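Local coordinates for microtubule-associated protein 1 light chain 3 (Plasmodium falciparum, PDB 4EOY), which is an Atg8 protein of ubiquitin fold that binds a peptide of its partner Atg3 and is probably conjugated to membrane lipid through it, as in autophagy-related transport, at residues E15-E20 with Y116-Y121; H22-K27 with R31-I36; F52-N57 with G61-I66. The protein carries 3 engineered substitutions. All coordinates share one frame; numbering follows the deposited sequence.

Interaction 1 (E15-E20 with Y116-Y121); sequences ENRVAE and YLYMEY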
loop_
_atom_site.group_PDB
_atom_site.type_symbol
_atom_site.label_atom_id
_atom_site.label_comp_id
_atom_site.label_asym_id
_atom_site.label_seq_id
_atom_site.Cartn_x
_atom_site.Cartn_y
_atom_site.Cartn_z
ATOM N N GLU A 15 -11.782 7.367 -14.180
ATOM C CA GLU A 15 -12.023 8.813 -14.100
ATOM C C GLU A 15 -12.189 9.305 -12.648
ATOM O O GLU A 15 -11.692 10.380 -12.293
ATOM C CB GLU A 15 -13.225 9.221 -14.970
ATOM C CG GLU A 15 -14.404 8.249 -14.971
ATOM C CD GLU A 15 -14.251 7.070 -15.945
ATOM O OE1 GLU A 15 -13.133 6.831 -16.472
ATOM O OE2 GLU A 15 -15.264 6.364 -16.173
ATOM N N ASN A 16 -12.869 8.510 -11.818
ATOM C CA ASN A 16 -13.001 8.808 -10.381
ATOM C C ASN A 16 -11.676 8.721 -9.630
ATOM O O ASN A 16 -11.359 9.611 -8.849
ATOM C CB ASN A 16 -14.038 7.891 -9.720
ATOM C CG ASN A 16 -15.469 8.233 -10.124
ATOM O OD1 ASN A 16 -15.697 8.869 -11.148
ATOM N ND2 ASN A 16 -16.440 7.800 -9.321
ATOM N N ARG A 17 -10.922 7.640 -9.861
ATOM C CA ARG A 17 -9.547 7.467 -9.342
ATOM C C ARG A 17 -8.584 8.592 -9.704
ATOM O O ARG A 17 -7.809 9.030 -8.864
ATOM C CB ARG A 17 -8.956 6.125 -9.817
ATOM C CG ARG A 17 -9.498 4.902 -9.077
ATOM C CD ARG A 17 -9.614 3.673 -9.969
ATOM N NE ARG A 17 -8.438 3.516 -10.815
ATOM C CZ ARG A 17 -8.409 2.862 -11.970
ATOM N NH1 ARG A 17 -9.492 2.258 -12.447
ATOM N NH2 ARG A 17 -7.274 2.814 -12.649
ATOM N N VAL A 18 -8.625 9.051 -10.954
ATOM C CA VAL A 18 -7.825 10.201 -11.376
ATOM C C VAL A 18 -8.215 11.455 -10.588
ATOM O O VAL A 18 -7.354 12.207 -10.133
ATOM C CB VAL A 18 -7.968 10.460 -12.895
ATOM C CG1 VAL A 18 -7.247 11.734 -13.293
ATOM C CG2 VAL A 18 -7.419 9.285 -13.687
ATOM N N ALA A 19 -9.517 11.653 -10.410
ATOM C CA ALA A 19 -10.032 12.773 -9.628
ATOM C C ALA A 19 -9.624 12.659 -8.155
ATOM O O ALA A 19 -9.230 13.647 -7.550
ATOM C CB ALA A 19 -11.548 12.846 -9.756
ATOM N N GLU A 20 -9.734 11.465 -7.574
ATOM C CA GLU A 20 -9.350 11.249 -6.170
ATOM C C GLU A 20 -7.919 11.671 -5.945
ATOM O O GLU A 20 -7.635 12.445 -5.046
ATOM C CB GLU A 20 -9.427 9.768 -5.764
ATOM C CG GLU A 20 -10.786 9.092 -5.816
ATOM C CD GLU A 20 -10.733 7.690 -5.236
ATOM O OE1 GLU A 20 -10.779 6.709 -6.015
ATOM O OE2 GLU A 20 -10.616 7.574 -3.997
ATOM N N TYR A 116 -2.189 6.582 -8.564
ATOM C CA TYR A 116 -1.898 5.733 -7.407
ATOM C C TYR A 116 -0.578 4.987 -7.557
ATOM O O TYR A 116 -0.179 4.615 -8.665
ATOM C CB TYR A 116 -3.018 4.697 -7.188
ATOM C CG TYR A 116 -4.242 5.216 -6.469
ATOM C CD1 TYR A 116 -4.186 5.538 -5.107
ATOM C CD2 TYR A 116 -5.449 5.401 -7.142
ATOM C CE1 TYR A 116 -5.291 6.039 -4.434
ATOM C CE2 TYR A 116 -6.560 5.907 -6.479
ATOM C CZ TYR A 116 -6.470 6.224 -5.118
ATOM O OH TYR A 116 -7.566 6.718 -4.435
ATOM N N LEU A 117 0.098 4.763 -6.428
ATOM C CA LEU A 117 1.161 3.791 -6.371
ATOM C C LEU A 117 0.572 2.461 -5.902
ATOM O O LEU A 117 0.134 2.323 -4.746
ATOM C CB LEU A 117 2.272 4.232 -5.440
ATOM C CG LEU A 117 3.498 3.306 -5.414
ATOM C CD1 LEU A 117 4.151 3.330 -6.780
ATOM C CD2 LEU A 117 4.458 3.710 -4.299
ATOM N N TYR A 118 0.565 1.479 -6.799
ATOM C CA TYR A 118 0.016 0.163 -6.483
ATOM C C TYR A 118 1.118 -0.741 -6.002
ATOM O O TYR A 118 2.184 -0.852 -6.639
ATOM C CB TYR A 118 -0.649 -0.449 -7.707
ATOM C CG TYR A 118 -1.999 0.155 -8.040
ATOM C CD1 TYR A 118 -2.098 1.265 -8.857
ATOM C CD2 TYR A 118 -3.169 -0.394 -7.537
ATOM C CE1 TYR A 118 -3.323 1.820 -9.157
ATOM C CE2 TYR A 118 -4.400 0.150 -7.844
ATOM C CZ TYR A 118 -4.467 1.266 -8.649
ATOM O OH TYR A 118 -5.710 1.808 -8.932
ATOM N N MET A 119 0.900 -1.334 -4.844
ATOM C CA MET A 119 1.856 -2.268 -4.258
ATOM C C MET A 119 1.142 -3.556 -3.869
ATOM O O MET A 119 -0.047 -3.549 -3.515
ATOM C CB MET A 119 2.526 -1.638 -3.040
ATOM C CG MET A 119 3.430 -0.465 -3.403
ATOM S SD MET A 119 4.327 0.073 -1.949
ATOM C CE MET A 119 5.494 -1.274 -1.705
ATOM N N GLU A 120 1.843 -4.675 -3.958
ATOM C CA GLU A 120 1.186 -5.966 -3.764
ATOM C C GLU A 120 1.930 -6.818 -2.789
ATOM O O GLU A 120 3.141 -6.712 -2.678
ATOM C CB GLU A 120 1.079 -6.704 -5.103
ATOM C CG GLU A 120 0.191 -6.001 -6.119
ATOM C CD GLU A 120 0.101 -6.741 -7.427
ATOM O OE1 GLU A 120 1.168 -7.121 -7.949
ATOM O OE2 GLU A 120 -1.030 -6.934 -7.940
ATOM N N TYR A 121 1.204 -7.658 -2.060
ATOM C CA TYR A 121 1.839 -8.583 -1.146
ATOM C C TYR A 121 1.490 -10.003 -1.537
ATOM O O TYR A 121 0.399 -10.284 -2.054
ATOM C CB TYR A 121 1.491 -8.310 0.322
ATOM C CG TYR A 121 0.019 -8.366 0.723
ATOM C CD1 TYR A 121 -0.569 -9.540 1.157
ATOM C CD2 TYR A 121 -0.751 -7.219 0.751
ATOM C CE1 TYR A 121 -1.886 -9.580 1.564
ATOM C CE2 TYR A 121 -2.079 -7.250 1.147
ATOM C CZ TYR A 121 -2.645 -8.438 1.541
ATOM O OH TYR A 121 -3.965 -8.440 1.939
#
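Tyr116 and Arg17 carry this contact between helix 14-27 and the beginning of strand 117-122, with Tyr116 just ahead of it and Tyr118 and Glu20 completing the contact. The ring of Tyr116 presents its rim to the helix. There the aliphatic part of Arg17 lies near the ring plane, with Arg17 CG 4.0 Å from Tyr116 CE2 and Arg17 CB 4.1 Å from the same carbon. A turn about CG-CD (chi3 43°) then takes the Arg17 guanidinium off Tyr116 to Tyr118, where Arg17 NE lies 3.7 Å from Tyr118 OH. The guanidinium and the Tyr118 ring are nearly perpendicular, their planes 85° apart. What ties the two polar ends is Asp114, which forms a salt bridge with Arg17 and accepts a hydrogen bond from Tyr118. At the phenolic end of Tyr116, Glu20 OE2 lies 3.2 Å from Tyr116 OH, but the Glu20 side chain is poorly ordered and its position approximate; Lys51 is its salt-bridge partner. Arg17 also belongs to the calcium site seen at the start of this helix. An aromatic side chain of the bound Atg3 peptide packs on Tyr116. The chemistry, apolar at the ring rim and ionic around it, implies that helix 14-27, the second of the two N-terminal helices that Atg8 proteins add to the ubiquitin fold, is joined to the sheet both by packing on Tyr116 and through shared partners such as Asp114.

Interaction 2 (H22-K27 with R31-I36); sequences HKIRSK and RIPVVI. Engineered in segment 31-36: Ile36 (natural residue Cys).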
loop_
_atom_site.group_PDB
_atom_site.type_symbol
_atom_site.label_atom_id
_atom_site.label_comp_id
_atom_site.label_asym_id
_atom_site.label_seq_id
_atom_site.Cartn_x
_atom_site.Cartn_y
_atom_site.Cartn_z
ATOM N N HIS A 22 -5.761 13.319 -7.859
ATOM C CA HIS A 22 -5.430 14.688 -8.224
ATOM C C HIS A 22 -5.692 15.635 -7.090
ATOM O O HIS A 22 -4.839 16.449 -6.763
ATOM C CB HIS A 22 -6.202 15.137 -9.450
ATOM C CG HIS A 22 -5.887 16.550 -9.870
ATOM N ND1 HIS A 22 -6.688 17.589 -9.574
ATOM C CD2 HIS A 22 -4.794 17.079 -10.563
ATOM C CE1 HIS A 22 -6.149 18.726 -10.062
ATOM N NE2 HIS A 22 -4.989 18.413 -10.669
ATOM N N LYS A 23 -6.870 15.544 -6.481
ATOM C CA LYS A 23 -7.222 16.471 -5.413
ATOM C C LYS A 23 -6.523 16.154 -4.094
ATOM O O LYS A 23 -6.240 17.058 -3.314
ATOM C CB LYS A 23 -8.743 16.613 -5.239
ATOM C CG LYS A 23 -9.516 15.386 -4.777
ATOM C CD LYS A 23 -11.012 15.695 -4.786
ATOM C CE LYS A 23 -11.879 14.491 -4.437
ATOM N NZ LYS A 23 -12.000 13.513 -5.556
ATOM N N ILE A 24 -6.220 14.887 -3.847
ATOM C CA ILE A 24 -5.444 14.535 -2.658
ATOM C C ILE A 24 -3.982 15.021 -2.795
ATOM O O ILE A 24 -3.359 15.443 -1.810
ATOM C CB ILE A 24 -5.510 13.019 -2.360
ATOM C CG1 ILE A 24 -5.321 12.761 -0.863
ATOM C CG2 ILE A 24 -4.482 12.254 -3.182
ATOM C CD1 ILE A 24 -6.480 13.239 -0.018
ATOM N N ARG A 25 -3.449 14.967 -4.016
ATOM C CA ARG A 25 -2.099 15.480 -4.309
ATOM C C ARG A 25 -2.015 17.007 -4.290
ATOM O O ARG A 25 -0.977 17.554 -3.955
ATOM C CB ARG A 25 -1.612 14.998 -5.674
ATOM C CG ARG A 25 -1.141 13.551 -5.709
ATOM C CD ARG A 25 0.215 13.364 -5.044
ATOM N NE ARG A 25 1.302 14.066 -5.739
ATOM C CZ ARG A 25 2.569 14.103 -5.322
ATOM N NH1 ARG A 25 2.931 13.476 -4.206
ATOM N NH2 ARG A 25 3.483 14.770 -6.018
ATOM N N SER A 26 -3.085 17.690 -4.686
ATOM C CA SER A 26 -3.120 19.147 -4.588
ATOM C C SER A 26 -3.258 19.563 -3.114
ATOM O O SER A 26 -2.627 20.530 -2.681
ATOM C CB SER A 26 -4.255 19.724 -5.444
ATOM O OG SER A 26 -5.521 19.315 -4.965
ATOM N N LYS A 27 -4.073 18.822 -2.354
ATOM C CA LYS A 27 -4.303 19.106 -0.930
ATOM C C LYS A 27 -3.098 18.767 -0.052
ATOM O O LYS A 27 -2.821 19.499 0.904
ATOM C CB LYS A 27 -5.516 18.334 -0.409
ATOM C CG LYS A 27 -6.861 18.920 -0.808
ATOM C CD LYS A 27 -8.000 17.937 -0.554
ATOM C CE LYS A 27 -8.103 17.514 0.908
ATOM N NZ LYS A 27 -8.170 18.672 1.843
ATOM N N ARG A 31 2.723 14.116 0.537
ATOM C CA ARG A 31 2.379 12.703 0.759
ATOM C C ARG A 31 1.984 12.023 -0.557
ATOM O O ARG A 31 1.494 12.680 -1.492
ATOM C CB ARG A 31 1.249 12.587 1.785
ATOM C CG ARG A 31 1.658 12.973 3.205
ATOM C CD ARG A 31 0.552 12.699 4.223
ATOM N NE ARG A 31 1.006 12.735 5.630
ATOM C CZ ARG A 31 1.251 11.671 6.408
ATOM N NH1 ARG A 31 1.102 10.426 5.962
ATOM N NH2 ARG A 31 1.648 11.853 7.664
ATOM N N ILE A 32 2.200 10.710 -0.644
ATOM C CA ILE A 32 1.842 9.967 -1.857
ATOM C C ILE A 32 0.737 8.963 -1.598
ATOM O O ILE A 32 0.721 8.300 -0.559
ATOM C CB ILE A 32 3.065 9.290 -2.514
ATOM C CG1 ILE A 32 3.682 8.248 -1.600
ATOM C CG2 ILE A 32 4.113 10.346 -2.850
ATOM C CD1 ILE A 32 4.685 7.365 -2.306
ATOM N N PRO A 33 -0.232 8.882 -2.528
ATOM C CA PRO A 33 -1.314 7.930 -2.368
ATOM C C PRO A 33 -0.895 6.518 -2.793
ATOM O O PRO A 33 -0.470 6.314 -3.936
ATOM C CB PRO A 33 -2.408 8.491 -3.285
ATOM C CG PRO A 33 -1.677 9.260 -4.326
ATOM C CD PRO A 33 -0.469 9.809 -3.653
ATOM N N VAL A 34 -1.030 5.568 -1.870
ATOM C CA VAL A 34 -0.633 4.194 -2.092
ATOM C C VAL A 34 -1.814 3.279 -1.816
ATOM O O VAL A 34 -2.517 3.472 -0.825
ATOM C CB VAL A 34 0.529 3.800 -1.169
ATOM C CG1 VAL A 34 0.870 2.336 -1.346
ATOM C CG2 VAL A 34 1.735 4.666 -1.453
ATOM N N VAL A 35 -2.024 2.292 -2.692
ATOM C CA VAL A 35 -3.034 1.260 -2.505
ATOM C C VAL A 35 -2.331 -0.089 -2.413
ATOM O O VAL A 35 -1.498 -0.412 -3.257
ATOM C CB VAL A 35 -4.048 1.224 -3.664
ATOM C CG1 VAL A 35 -5.209 0.278 -3.334
ATOM C CG2 VAL A 35 -4.582 2.617 -3.932
ATOM N N ILE A 36 -2.668 -0.876 -1.395
ATOM C CA ILE A 36 -2.060 -2.202 -1.212
ATOM C C ILE A 36 -2.994 -3.320 -1.679
ATOM O O ILE A 36 -4.191 -3.329 -1.353
ATOM C CB ILE A 36 -1.695 -2.472 0.253
ATOM C CG1 ILE A 36 -1.161 -3.898 0.415
ATOM C CG2 ILE A 36 -2.912 -2.347 1.129
ATOM C CD1 ILE A 36 -0.370 -4.094 1.676
#
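One side-chain-to-backbone hydrogen bond, from Arg25 to Arg31, and a small apolar patch of Ile24 and Arg25 against Pro33 make up this contact, which joins the last turns of helix 14-27 to the strand that follows it. The helix and strand segments run almost antiparallel, at 158°, and the segment axes approach to 8.6 Å, the chain doubling back through a short turn between them. Arg25 does most of the work. Its chain curls back on itself (chi2 -74°), folds over the strand and brings Arg25 NH1 to 3.2 Å from Arg31 O. The bond is somewhat bent, with 142° at the hydrogen, and the donor stands above the carbonyl plane rather than on a lone pair. On the way, Arg25 CD passes Pro33 CD at 3.9 Å, the arginine chain running across the proline ring rather than along it, while Arg25 NH1 also rests 3.6 Å from Ile32 CG2. In Atg8 proteins the groove between this helix and the ubiquitin-fold sheet receives the aromatic residue of a partner motif, and aromatic packing from the Atg3 peptide reaches both Ile24 and Pro33, consistent with that use of the groove. Across the contact the CG2 branch methyl of Ile24 lies 4.3 Å from Pro33 CG on the pyrrolidine ring. Tyr107 of helix 103-110 touches both Arg25 and Ile32.

Interaction 3 (F52-N57 with G61-I66); sequences FLVPMN and GEFKFI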
loop_
_atom_site.group_PDB
_atom_site.type_symbol
_atom_site.label_atom_id
_atom_site.label_comp_id
_atom_site.label_asym_id
_atom_site.label_seq_id
_atom_site.Cartn_x
_atom_site.Cartn_y
_atom_site.Cartn_z
ATOM N N PHE A 52 -3.196 4.169 1.685
ATOM C CA PHE A 52 -2.222 4.842 2.515
ATOM C C PHE A 52 -1.833 6.179 1.918
ATOM O O PHE A 52 -1.730 6.316 0.693
ATOM C CB PHE A 52 -0.962 3.985 2.624
ATOM C CG PHE A 52 -1.138 2.787 3.479
ATOM C CD1 PHE A 52 -1.819 1.688 3.004
ATOM C CD2 PHE A 52 -0.646 2.773 4.783
ATOM C CE1 PHE A 52 -1.993 0.575 3.798
ATOM C CE2 PHE A 52 -0.816 1.659 5.589
ATOM C CZ PHE A 52 -1.492 0.557 5.090
ATOM N N LEU A 53 -1.604 7.150 2.787
ATOM C CA LEU A 53 -1.097 8.447 2.386
ATOM C C LEU A 53 0.266 8.570 3.040
ATOM O O LEU A 53 0.368 8.929 4.215
ATOM C CB LEU A 53 -2.068 9.534 2.844
ATOM C CG LEU A 53 -2.106 10.837 2.065
ATOM C CD1 LEU A 53 -2.218 10.571 0.563
ATOM C CD2 LEU A 53 -3.277 11.678 2.550
ATOM N N VAL A 54 1.316 8.222 2.295
ATOM C CA VAL A 54 2.647 7.999 2.873
ATOM C C VAL A 54 3.555 9.224 2.716
ATOM O O VAL A 54 3.659 9.784 1.627
ATOM C CB VAL A 54 3.320 6.814 2.182
ATOM C CG1 VAL A 54 4.683 6.523 2.797
ATOM C CG2 VAL A 54 2.420 5.590 2.269
ATOM N N PRO A 55 4.229 9.640 3.796
ATOM C CA PRO A 55 5.123 10.789 3.684
ATOM C C PRO A 55 6.172 10.570 2.601
ATOM O O PRO A 55 6.738 9.476 2.506
ATOM C CB PRO A 55 5.792 10.862 5.060
ATOM C CG PRO A 55 4.877 10.145 5.968
ATOM C CD PRO A 55 4.253 9.065 5.148
ATOM N N MET A 56 6.418 11.597 1.796
ATOM C CA MET A 56 7.327 11.469 0.655
ATOM C C MET A 56 8.760 11.053 1.035
ATOM O O MET A 56 9.395 10.300 0.296
ATOM C CB MET A 56 7.348 12.763 -0.151
ATOM C CG MET A 56 7.958 13.952 0.572
ATOM S SD MET A 56 8.102 15.372 -0.515
ATOM C CE MET A 56 9.118 16.465 0.485
ATOM N N ASN A 57 9.266 11.551 2.168
ATOM C CA ASN A 57 10.627 11.246 2.642
ATOM C C ASN A 57 10.770 9.967 3.472
ATOM O O ASN A 57 11.876 9.610 3.882
ATOM C CB ASN A 57 11.237 12.440 3.383
ATOM C CG ASN A 57 11.889 13.449 2.449
ATOM O OD1 ASN A 57 12.321 13.118 1.343
ATOM N ND2 ASN A 57 11.989 14.677 2.902
ATOM N N GLY A 61 12.228 0.882 3.121
ATOM C CA GLY A 61 12.442 -0.081 4.199
ATOM C C GLY A 61 11.576 0.170 5.426
ATOM O O GLY A 61 11.123 -0.765 6.074
ATOM N N GLU A 62 11.350 1.436 5.743
ATOM C CA GLU A 62 10.508 1.797 6.879
ATOM C C GLU A 62 9.047 1.492 6.569
ATOM O O GLU A 62 8.342 0.916 7.394
ATOM C CB GLU A 62 10.687 3.279 7.231
ATOM C CG GLU A 62 12.087 3.642 7.700
ATOM C CD GLU A 62 12.333 5.146 7.788
ATOM O OE1 GLU A 62 11.660 5.921 7.070
ATOM O OE2 GLU A 62 13.225 5.559 8.568
ATOM N N PHE A 63 8.596 1.872 5.377
ATOM C CA PHE A 63 7.206 1.623 4.985
ATOM C C PHE A 63 6.896 0.125 4.881
ATOM O O PHE A 63 5.784 -0.322 5.269
ATOM C CB PHE A 63 6.871 2.302 3.672
ATOM C CG PHE A 63 5.457 2.073 3.233
ATOM C CD1 PHE A 63 4.403 2.538 4.005
ATOM C CD2 PHE A 63 5.176 1.353 2.074
ATOM C CE1 PHE A 63 3.093 2.328 3.614
ATOM C CE2 PHE A 63 3.871 1.137 1.684
ATOM C CZ PHE A 63 2.831 1.630 2.443
ATOM N N LYS A 64 7.876 -0.626 4.370
ATOM C CA LYS A 64 7.822 -2.089 4.353
ATOM C C LYS A 64 7.653 -2.686 5.758
ATOM O O LYS A 64 6.895 -3.630 5.937
ATOM C CB LYS A 64 9.076 -2.686 3.686
ATOM C CG LYS A 64 9.108 -2.534 2.166
ATOM C CD LYS A 64 10.029 -3.541 1.471
ATOM C CE LYS A 64 11.501 -3.234 1.677
ATOM N NZ LYS A 64 12.358 -4.023 0.743
ATOM N N PHE A 65 8.362 -2.144 6.745
ATOM C CA PHE A 65 8.197 -2.591 8.135
ATOM C C PHE A 65 6.783 -2.321 8.618
ATOM O O PHE A 65 6.119 -3.196 9.136
ATOM C CB PHE A 65 9.206 -1.906 9.039
ATOM C CG PHE A 65 9.014 -2.196 10.501
ATOM C CD1 PHE A 65 8.157 -1.414 11.274
ATOM C CD2 PHE A 65 9.687 -3.247 11.111
ATOM C CE1 PHE A 65 7.974 -1.684 12.621
ATOM C CE2 PHE A 65 9.510 -3.510 12.458
ATOM C CZ PHE A 65 8.653 -2.730 13.208
ATOM N N ILE A 66 6.313 -1.105 8.418
ATOM C CA ILE A 66 4.943 -0.736 8.779
ATOM C C ILE A 66 3.916 -1.631 8.082
ATOM O O ILE A 66 2.921 -2.052 8.676
ATOM C CB ILE A 66 4.669 0.739 8.413
ATOM C CG1 ILE A 66 5.537 1.674 9.279
ATOM C CG2 ILE A 66 3.193 1.061 8.538
ATOM C CD1 ILE A 66 5.510 3.120 8.827
#
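Phe63 meets Phe52 in a T-shaped (edge-to-face) stack, the edge of Phe63 directed at the face of Phe52. The two ring planes stand 82° apart and their centroids are 5.7 Å from each other, so the pair is close to a true perpendicular. The approach is not centred: Phe63 CZ lies 4.2 Å above the Phe52 plane but displaced toward the rim, and the shortest distance is 3.9 Å, between Phe63 CE1 and Phe52 CD2. With respect to the Phe63 ring, Phe52 CD2 lies in its plane, at the edge. This placement follows from the first torsion of Phe63, with CG anti to the backbone N (chi1 -180°), which carries the ring from the helix toward the strand. Val54, two residues on from Phe52 and pointing to the same side of the strand, meets the same corner of the Phe63 ring. Its CG2 methyl comes obliquely to within 3.6 Å of Phe63 CE1 and 4.0 Å of Phe63 CZ, while Val54 CG1 reaches Phe63 CD1 at 4.2 Å. A single aromatic ring is thereby held by an aromatic face and a branched aliphatic side chain, all three residues buried and the contact between them wholly apolar. On the strand's outer edge, the backbone of Leu53 hydrogen-bonds to the bound Atg3 peptide, and an apolar peptide side chain packs on Phe52, which also forms an edge-to-face pair with His70. The contact joins strand 51-55, an outermost strand of the sheet hydrogen-bonded to strand 31-38, to helix 60-72, the helix that follows the first hairpin in the ubiquitin fold, while Met103 of helix 103-110 packs on both Val54 and Phe63.

All three contacts bear on one mixed sheet of ubiquitin fold, ordered 51-55, 31-38, 117-122, 89-92. Interactions 1 and 2 share helix 14-27, with centres about 8 Å apart, and use the parallel neighbours 117-122 and 31-38. Interaction 3 lies about 13 Å from the centre of interaction 2 and 16 Å from that of interaction 1, on the antiparallel neighbour 51-55 and helix 60-72. Along the chain, interactions 2 and 3 follow in series, both nested within the long loop that interaction 1 closes. Met119 packs on Phe63, bringing interactions 1 and 3 together. The Atg3 peptide touches residues of all three, so the same framework that builds the fold also shapes its binding surface.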